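Local coordinates for coat protein (Sulfolobus turreted icosahedral virus, PDB 2BBD) that builds the capsid shell of an archaeal virus as its major coat protein, a double jelly roll resembling those of some bacterial and eukaryotic viruses, at residues Gln162-Leu165 / Gly169-Ala172; Arg122-Met127 / Leu178-Pro183; Ile22-Pro25 / Phe29-Lys32; Ile273-Arg276 / Asp282-Leu285. One frame throughout, in Å; residues are numbered along the deposited sequence.

Interaction 1: residues Gln162-Leu165 / Gly169-Ala172; sequences QEIL and GLGA
Ile164 meets Gly169 and Leu170 in a local turn at the end of helix 161-166, near the periphery of the chain. One backbone hydrogen bond and one methyl contact make up the contact. The N-H of Gly169 bonds to Ile164 O, with N and O 2.7 Å apart. The bond is bent, with an N-H...O angle of 142°, and the donor sits 27° out of the carbonyl plane. A link from residue i+5 back to residue i closes a pi-turn, and here it ends the helix. Gly169 has a positive phi of 69°, a conformation that glycine adopts readily. The chain can therefore turn sharply out of the helix while its N-H still points back at Ile164. The turn lies in the connection between strand 145-158, the last of the N-terminal jelly roll, and strand 182-193, the first of the C-terminal one. Beside the bond, Ile164 reaches over the departing loop. Its CG2 branch stands anti to the backbone N and is the atom that touches. Ile164 CG2 comes within 3.6 Å of Leu170 CD1, and the two side chains cross at a slant. Ile164 CG2 also lies 3.9 Å from Gly169 CA, so it packs against both main chain and side chain. Further out, Leu170 also rests on Met127, and Ile164 on Val159. Leu165 stays at the margin, although its CA is 4.1 Å from Gly169 CA. On the helix, Glu163 forms a salt bridge with Arg122 and accepts a hydrogen bond from the amino terminus at Gly1.

Interaction 2: residues Arg122-Met127 / Leu178-Pro183; sequences RFPATM and LATVLP
Phe123 turns the edge of its ring to Leu182. The methyl CD2 of Leu182 lies near the ring plane and is 3.7 Å from Phe123 CE1. Leu182 CD2 is just as far from Phe123 CD1, so it sits outside the bond between these two ring carbons. The two side chains run at an angle to each other, and one branch of the leucine does the touching. Phe123 holds CG anti to the backbone N (chi1 -165°), which carries its ring to this methyl. The same ring makes an edge-to-face contact with Tyr68. Alongside, the Pro124 ring approaches Thr180 more loosely, with Pro124 CD 4.3 Å from Thr180 CG2. Pro124 is the centre of an inverse gamma turn, just past the end of strand 108-123.

The polar part of the contact runs through water, since no direct hydrogen bond joins the segments. Both waters donate to Arg122 O. Water 1 also donates to Thr180 OG1 at 2.7 Å. Water 2 accepts from Val181 N at 2.8 Å, while its bond to Arg122 O is weak. The Thr180 hydroxyl is further bonded to Pro177 O. The guanidinium group of Arg122 instead forms salt bridges with Glu157 and Glu167. The contact thus joins the end of a strand of the N-terminal jelly roll to the start of strand 182-193 in the C-terminal one. A methyl meets a ring edge directly, and water links the carbonyl of Arg122 to the hydroxyl of Thr180 and, less firmly, to the N-H of Val181.

Interaction 3: residues Ile22-Pro25 / Phe29-Lys32; sequences IKIP and FIRK
Ile30 reaches across to Ile24 and Pro25 with the long branch of its side chain. From CB, CG1 leaves anti to the carbonyl carbon (chi1 -63°), and the next bond extends the branch (chi2 167°). This carries CD1 outward to the other segment. CB and CG1 serve as the stem, and CD1 makes the contact. Ile30 CD1 lies 3.8 Å from both Ile24 CG2 and Pro25 O. Ile24 meets it with its short branch, and the two side chains approach at an angle. The carbonyl that CD1 brushes is not left to a methyl alone, because Pro25 O is hydrogen-bonded to Tyr156 OH. Ile131 packs on both isoleucines, and Tyr156 also touches Ile30. The contact is buried and small, and no hydrogen bond joins the segments. Strands 19-24 and 29-43 follow each other in the chain but belong to different sheets. Just beyond Ile30 the chain turns a corner, where Arg31 and Lys32 both face Thr155 in a classic beta bulge. Strands 2-13, 145-158, 29-43 and 108-123 lie in BIDG order and 19-24 is in the facing CHEF sheet, so the contact sits at the C-to-D crossing of the N-terminal jelly roll.

Interaction 4: residues Ile273-Arg276 / Asp282-Leu285; sequences IDFR and DLDL
Phe275 and Leu283 turn their CB atoms toward each other, 4.2 Å apart. Phe275 CB is also 4.2 Å from Leu283 N, so the closest approach is at the roots of the side chains, and the packing continues outward along the ring. Different first torsions still bring Leu283 CD2 alongside the ring, 4.3 Å from Phe275 CD1, and Leu283 CD1 turns away. Phe275 places CG anti to the carbonyl carbon (chi1 -62°). Leu283 places CG anti to the backbone N (chi1 -175°). The phenyl ring has Ile273 O above one face, 3.9 Å from the plane and displaced toward the rim. It also packs on Leu235 of the opposing sheet, while Leu283 packs on Leu205.

A second pair lies nearer the surface. Asp282 bends back toward Arg276, and its OD1 comes 4.1 Å from Arg276 CB. Water 3 bridges the two residues. It accepts from Arg276 N at 2.7 Å and donates to Asp282 OD1 at 2.6 Å. The other carboxylate oxygen is bonded to Tyr312 OH, so both oxygens have partners. Arg276 puts CG between its backbone N and carbonyl carbon (chi1 65°). From there the chain runs extended and away. Arg276 NE stays 5.8 Å from Asp282 OD1, and the guanidinium group forms a salt bridge with Glu260 instead.

Strand 270-284 breaks into a 3-10 turn at Phe275 and resumes at Leu283. Phe275 bonds through its backbone to Lys212, and Leu283 to Tyr211, so the strand returns to the same neighbour after the break. Strands 182-193, 303-313, 210-219 and 270-284 lie in the BIDG order of a jelly roll, here the C-terminal one, with 270-284 in the G position.

Interactions 1, 2 and 3 form a connected group. Centres 1 and 2 are about 11 Å apart, and 2 and 3 about 12 Å. Gly169 O and Leu178 N, 2.8 Å apart, probably form a hydrogen bond between interactions 1 and 2. Phe123 O and Ile30 N, at 2.9 Å, probably do so between 2 and 3. Interaction 1 reaches interaction 3 through Ile164 CD1, 3.9 Å from Phe29 CZ. Interaction 4 stands apart in the C-terminal jelly roll, with its nearest atoms about 8 Å from interaction 2. A bound methylpentanediol, probably from the crystallisation liquor, lies about 4 Å from the side chain of Pro25 in interaction 3.

Interaction 1: residues Gln162-Leu165 / Gly169-Ala172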
# COMPACT_ATOMS: atom_id res chain seq x y z
N GLN A 162 16.04 28.45 2.41
CA GLN A 162 16.89 28.55 3.58
C GLN A 162 16.95 27.21 4.31
O GLN A 162 18.03 26.75 4.70
CB GLN A 162 16.37 29.63 4.53
CG GLN A 162 17.19 29.83 5.81
CD GLN A 162 18.64 30.19 5.54
OE1 GLN A 162 19.49 29.32 5.30
NE2 GLN A 162 18.94 31.49 5.58
N GLU A 163 15.79 26.58 4.50
CA GLU A 163 15.76 25.29 5.18
C GLU A 163 16.54 24.26 4.38
O GLU A 163 17.25 23.45 4.94
CB GLU A 163 14.33 24.80 5.40
CG GLU A 163 14.29 23.47 6.15
CD GLU A 163 12.88 23.03 6.52
OE1 GLU A 163 12.76 22.02 7.24
OE2 GLU A 163 11.90 23.70 6.11
N ILE A 164 16.40 24.32 3.06
CA ILE A 164 17.09 23.38 2.18
C ILE A 164 18.62 23.51 2.31
O ILE A 164 19.33 22.51 2.38
CB ILE A 164 16.66 23.59 0.72
CG1 ILE A 164 15.21 23.10 0.55
CG2 ILE A 164 17.61 22.87 -0.23
CD1 ILE A 164 14.69 23.20 -0.87
N LEU A 165 19.11 24.75 2.33
CA LEU A 165 20.54 24.97 2.48
C LEU A 165 20.98 24.43 3.84
O LEU A 165 22.00 23.75 3.95
CB LEU A 165 20.87 26.47 2.39
CG LEU A 165 20.86 27.10 1.00
CD1 LEU A 165 21.16 28.59 1.13
CD2 LEU A 165 21.90 26.42 0.11
N GLY A 169 21.52 21.41 1.37
CA GLY A 169 21.31 21.82 0.00
C GLY A 169 20.79 20.74 -0.93
O GLY A 169 20.02 19.86 -0.53
N LEU A 170 21.23 20.81 -2.18
CA LEU A 170 20.83 19.88 -3.22
C LEU A 170 21.87 18.78 -3.42
O LEU A 170 22.99 18.88 -2.94
CB LEU A 170 20.65 20.64 -4.53
CG LEU A 170 19.35 21.40 -4.78
CD1 LEU A 170 18.75 21.91 -3.49
CD2 LEU A 170 19.64 22.54 -5.73
N GLY A 171 21.47 17.73 -4.13
CA GLY A 171 22.38 16.64 -4.40
C GLY A 171 23.23 16.93 -5.62
O GLY A 171 22.97 17.88 -6.36
N ALA A 172 24.22 16.08 -5.85
CA ALA A 172 25.15 16.22 -6.97
C ALA A 172 24.56 16.68 -8.29
O ALA A 172 25.18 17.49 -8.98
CB ALA A 172 25.90 14.90 -7.18

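Interaction 2: residues Arg122-Met127 / Leu178-Pro183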
# COMPACT_ATOMS: atom_id res chain seq x y z
N ARG A 122 8.66 13.61 2.35
CA ARG A 122 8.62 15.06 2.13
C ARG A 122 9.12 15.28 0.71
O ARG A 122 10.24 15.71 0.49
CB ARG A 122 9.47 15.82 3.14
CG ARG A 122 8.98 17.25 3.33
CD ARG A 122 9.82 18.04 4.31
NE ARG A 122 11.18 18.21 3.82
CZ ARG A 122 12.08 18.98 4.42
NH1 ARG A 122 11.76 19.65 5.53
NH2 ARG A 122 13.31 19.09 3.92
N PHE A 123 8.25 14.95 -0.24
CA PHE A 123 8.53 15.05 -1.67
C PHE A 123 8.70 16.48 -2.17
O PHE A 123 7.85 17.34 -1.94
CB PHE A 123 7.38 14.37 -2.42
CG PHE A 123 7.68 14.08 -3.85
CD1 PHE A 123 8.56 13.07 -4.19
CD2 PHE A 123 7.06 14.81 -4.86
CE1 PHE A 123 8.84 12.79 -5.54
CE2 PHE A 123 7.33 14.55 -6.20
CZ PHE A 123 8.22 13.53 -6.55
N PRO A 124 9.82 16.76 -2.86
CA PRO A 124 10.11 18.10 -3.39
C PRO A 124 9.31 18.34 -4.67
O PRO A 124 9.87 18.47 -5.77
CB PRO A 124 11.62 18.04 -3.63
CG PRO A 124 11.81 16.61 -4.10
CD PRO A 124 10.91 15.81 -3.16
N ALA A 125 7.99 18.41 -4.52
CA ALA A 125 7.08 18.57 -5.64
C ALA A 125 7.33 19.79 -6.51
O ALA A 125 7.13 19.75 -7.72
CB ALA A 125 5.64 18.59 -5.13
N THR A 126 7.79 20.88 -5.91
CA THR A 126 8.05 22.10 -6.66
C THR A 126 9.29 21.97 -7.55
O THR A 126 9.58 22.86 -8.35
CB THR A 126 8.24 23.30 -5.72
OG1 THR A 126 9.32 23.04 -4.82
CG2 THR A 126 6.97 23.55 -4.92
N MSE A 127 10.00 20.86 -7.44
CA MSE A 127 11.21 20.66 -8.24
C MSE A 127 11.07 19.60 -9.33
O MSE A 127 12.01 19.36 -10.09
CB MSE A 127 12.37 20.32 -7.31
CG MSE A 127 12.73 21.47 -6.37
SE MSE A 127 14.24 21.13 -5.20
CE MSE A 127 15.66 21.27 -6.51
N LEU A 178 19.32 17.23 -1.08
CA LEU A 178 20.22 16.14 -0.71
C LEU A 178 19.55 15.17 0.26
O LEU A 178 19.67 13.96 0.11
CB LEU A 178 21.49 16.70 -0.07
CG LEU A 178 22.58 15.71 0.34
CD1 LEU A 178 23.24 15.13 -0.91
CD2 LEU A 178 23.61 16.42 1.22
N ALA A 179 18.86 15.71 1.26
CA ALA A 179 18.19 14.91 2.28
C ALA A 179 16.84 14.34 1.84
O ALA A 179 15.93 14.18 2.66
CB ALA A 179 18.00 15.75 3.55
N THR A 180 16.71 14.02 0.56
CA THR A 180 15.46 13.50 0.05
C THR A 180 15.26 11.99 0.22
O THR A 180 16.13 11.19 -0.13
CB THR A 180 15.29 13.84 -1.45
OG1 THR A 180 15.10 15.25 -1.61
CG2 THR A 180 14.08 13.10 -2.04
N VAL A 181 14.10 11.63 0.77
CA VAL A 181 13.73 10.24 0.95
C VAL A 181 12.51 10.02 0.03
O VAL A 181 11.46 10.63 0.23
CB VAL A 181 13.32 9.91 2.41
CG1 VAL A 181 12.90 8.45 2.51
CG2 VAL A 181 14.47 10.19 3.35
N LEU A 182 12.67 9.16 -0.97
CA LEU A 182 11.60 8.86 -1.91
C LEU A 182 10.90 7.54 -1.62
O LEU A 182 11.52 6.48 -1.65
CB LEU A 182 12.16 8.79 -3.34
CG LEU A 182 12.78 10.05 -3.94
CD1 LEU A 182 13.26 9.75 -5.35
CD2 LEU A 182 11.74 11.17 -3.95
N PRO A 183 9.59 7.58 -1.33
CA PRO A 183 8.89 6.33 -1.05
C PRO A 183 8.83 5.49 -2.33
O PRO A 183 8.77 6.03 -3.43
CB PRO A 183 7.51 6.80 -0.59
CG PRO A 183 7.33 8.09 -1.34
CD PRO A 183 8.69 8.73 -1.19
O HOH W 1 13.07 16.56 -0.42
O HOH W 2 12.05 13.39 1.52

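Interaction 3: residues Ile22-Pro25 / Phe29-Lys32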
# COMPACT_ATOMS: atom_id res chain seq x y z
N ILE A 22 -5.16 11.74 -12.38
CA ILE A 22 -5.36 12.97 -11.63
C ILE A 22 -4.04 13.72 -11.53
O ILE A 22 -3.04 13.17 -11.09
CB ILE A 22 -5.89 12.68 -10.21
CG1 ILE A 22 -7.20 11.89 -10.29
CG2 ILE A 22 -6.12 13.98 -9.46
CD1 ILE A 22 -7.70 11.39 -8.92
N LYS A 23 -4.04 14.98 -11.94
CA LYS A 23 -2.82 15.77 -11.86
C LYS A 23 -2.72 16.35 -10.46
O LYS A 23 -3.67 16.93 -9.95
CB LYS A 23 -2.85 16.90 -12.88
CG LYS A 23 -1.53 17.66 -12.98
CD LYS A 23 -0.37 16.73 -13.35
CE LYS A 23 0.78 17.52 -13.92
NZ LYS A 23 0.33 18.40 -15.05
N ILE A 24 -1.57 16.18 -9.83
CA ILE A 24 -1.36 16.69 -8.49
C ILE A 24 -0.67 18.05 -8.57
O ILE A 24 0.38 18.18 -9.19
CB ILE A 24 -0.51 15.72 -7.66
CG1 ILE A 24 -1.22 14.36 -7.60
CG2 ILE A 24 -0.27 16.28 -6.27
CD1 ILE A 24 -2.61 14.41 -6.98
N PRO A 25 -1.26 19.08 -7.95
CA PRO A 25 -0.69 20.44 -7.97
C PRO A 25 0.62 20.51 -7.17
O PRO A 25 0.73 19.94 -6.09
CB PRO A 25 -1.79 21.29 -7.32
CG PRO A 25 -3.04 20.48 -7.52
CD PRO A 25 -2.57 19.07 -7.28
N PHE A 29 6.16 21.48 -1.23
CA PHE A 29 6.59 20.11 -1.00
C PHE A 29 5.34 19.38 -0.52
O PHE A 29 4.46 19.99 0.09
CB PHE A 29 7.70 20.06 0.07
CG PHE A 29 9.08 20.31 -0.47
CD1 PHE A 29 10.19 19.73 0.14
CD2 PHE A 29 9.29 21.14 -1.58
CE1 PHE A 29 11.49 19.96 -0.35
CE2 PHE A 29 10.58 21.38 -2.07
CZ PHE A 29 11.68 20.79 -1.45
N ILE A 30 5.26 18.08 -0.80
CA ILE A 30 4.09 17.29 -0.42
C ILE A 30 4.44 16.18 0.57
O ILE A 30 5.33 15.37 0.30
CB ILE A 30 3.45 16.65 -1.68
CG1 ILE A 30 2.94 17.77 -2.61
CG2 ILE A 30 2.34 15.68 -1.29
CD1 ILE A 30 2.57 17.29 -4.02
N ARG A 31 3.75 16.14 1.70
CA ARG A 31 4.00 15.11 2.70
C ARG A 31 3.06 13.93 2.47
O ARG A 31 3.43 12.77 2.71
CB ARG A 31 3.81 15.68 4.11
CG ARG A 31 4.86 16.73 4.49
CD ARG A 31 4.59 17.23 5.88
NE ARG A 31 4.87 16.19 6.86
CZ ARG A 31 6.09 15.83 7.23
NH1 ARG A 31 7.14 16.45 6.71
NH2 ARG A 31 6.27 14.86 8.11
N LYS A 32 1.84 14.21 2.01
CA LYS A 32 0.93 13.12 1.72
C LYS A 32 -0.27 13.49 0.85
O LYS A 32 -0.58 14.66 0.63
CB LYS A 32 0.44 12.45 3.02
CG LYS A 32 -0.61 13.19 3.81
CD LYS A 32 -1.13 12.28 4.95
CE LYS A 32 -2.19 12.96 5.82
NZ LYS A 32 -3.48 13.19 5.10

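Interaction 4: residues Ile273-Arg276 / Asp282-Leu285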
# COMPACT_ATOMS: atom_id res chain seq x y z
N ILE A 273 5.11 -7.63 8.14
CA ILE A 273 6.44 -7.90 8.64
C ILE A 273 7.20 -6.59 8.78
O ILE A 273 7.60 -6.00 7.78
CB ILE A 273 7.29 -8.78 7.69
CG1 ILE A 273 6.69 -10.19 7.59
CG2 ILE A 273 8.73 -8.83 8.16
CD1 ILE A 273 5.52 -10.27 6.65
N ASP A 274 7.37 -6.12 10.01
CA ASP A 274 8.14 -4.90 10.23
C ASP A 274 9.58 -5.35 10.37
O ASP A 274 9.99 -5.87 11.41
CB ASP A 274 7.67 -4.19 11.50
CG ASP A 274 6.30 -3.56 11.34
OD1 ASP A 274 5.29 -4.23 11.64
OD2 ASP A 274 6.23 -2.40 10.91
N PHE A 275 10.35 -5.15 9.30
CA PHE A 275 11.74 -5.55 9.26
C PHE A 275 12.63 -5.09 10.41
O PHE A 275 13.47 -5.86 10.88
CB PHE A 275 12.34 -5.15 7.91
CG PHE A 275 11.68 -5.82 6.73
CD1 PHE A 275 11.81 -7.19 6.53
CD2 PHE A 275 10.88 -5.08 5.85
CE1 PHE A 275 11.16 -7.83 5.46
CE2 PHE A 275 10.23 -5.70 4.78
CZ PHE A 275 10.37 -7.09 4.59
N ARG A 276 12.46 -3.86 10.88
CA ARG A 276 13.29 -3.37 11.98
C ARG A 276 13.15 -4.23 13.23
O ARG A 276 13.99 -4.18 14.12
CB ARG A 276 12.93 -1.92 12.34
CG ARG A 276 11.54 -1.76 12.90
CD ARG A 276 11.35 -0.37 13.50
NE ARG A 276 9.96 -0.15 13.91
CZ ARG A 276 9.26 -0.97 14.68
NH1 ARG A 276 9.80 -2.09 15.16
NH2 ARG A 276 8.00 -0.68 14.99
N ASP A 282 15.79 -0.62 9.41
CA ASP A 282 15.13 -1.18 8.24
C ASP A 282 16.12 -2.00 7.42
O ASP A 282 17.33 -1.85 7.56
CB ASP A 282 14.55 -0.08 7.35
CG ASP A 282 13.56 0.80 8.08
OD1 ASP A 282 12.72 0.26 8.83
OD2 ASP A 282 13.62 2.03 7.88
N LEU A 283 15.58 -2.86 6.56
CA LEU A 283 16.40 -3.71 5.72
C LEU A 283 16.89 -2.92 4.51
O LEU A 283 16.16 -2.71 3.54
CB LEU A 283 15.58 -4.91 5.26
CG LEU A 283 16.34 -5.98 4.47
CD1 LEU A 283 17.50 -6.50 5.31
CD2 LEU A 283 15.39 -7.11 4.09
N ASP A 284 18.15 -2.48 4.57
CA ASP A 284 18.73 -1.69 3.49
C ASP A 284 19.41 -2.54 2.43
O ASP A 284 20.51 -3.05 2.63
CB ASP A 284 19.73 -0.69 4.07
CG ASP A 284 20.45 0.12 3.01
OD1 ASP A 284 20.15 -0.05 1.80
OD2 ASP A 284 21.32 0.94 3.37
N LEU A 285 18.76 -2.66 1.28
CA LEU A 285 19.32 -3.44 0.19
C LEU A 285 19.73 -2.56 -0.99
O LEU A 285 19.82 -3.03 -2.12
CB LEU A 285 18.30 -4.48 -0.28
CG LEU A 285 17.78 -5.47 0.77
CD1 LEU A 285 16.95 -6.53 0.06
CD2 LEU A 285 18.95 -6.13 1.52
O HOH W 3 11.28 -1.84 9.55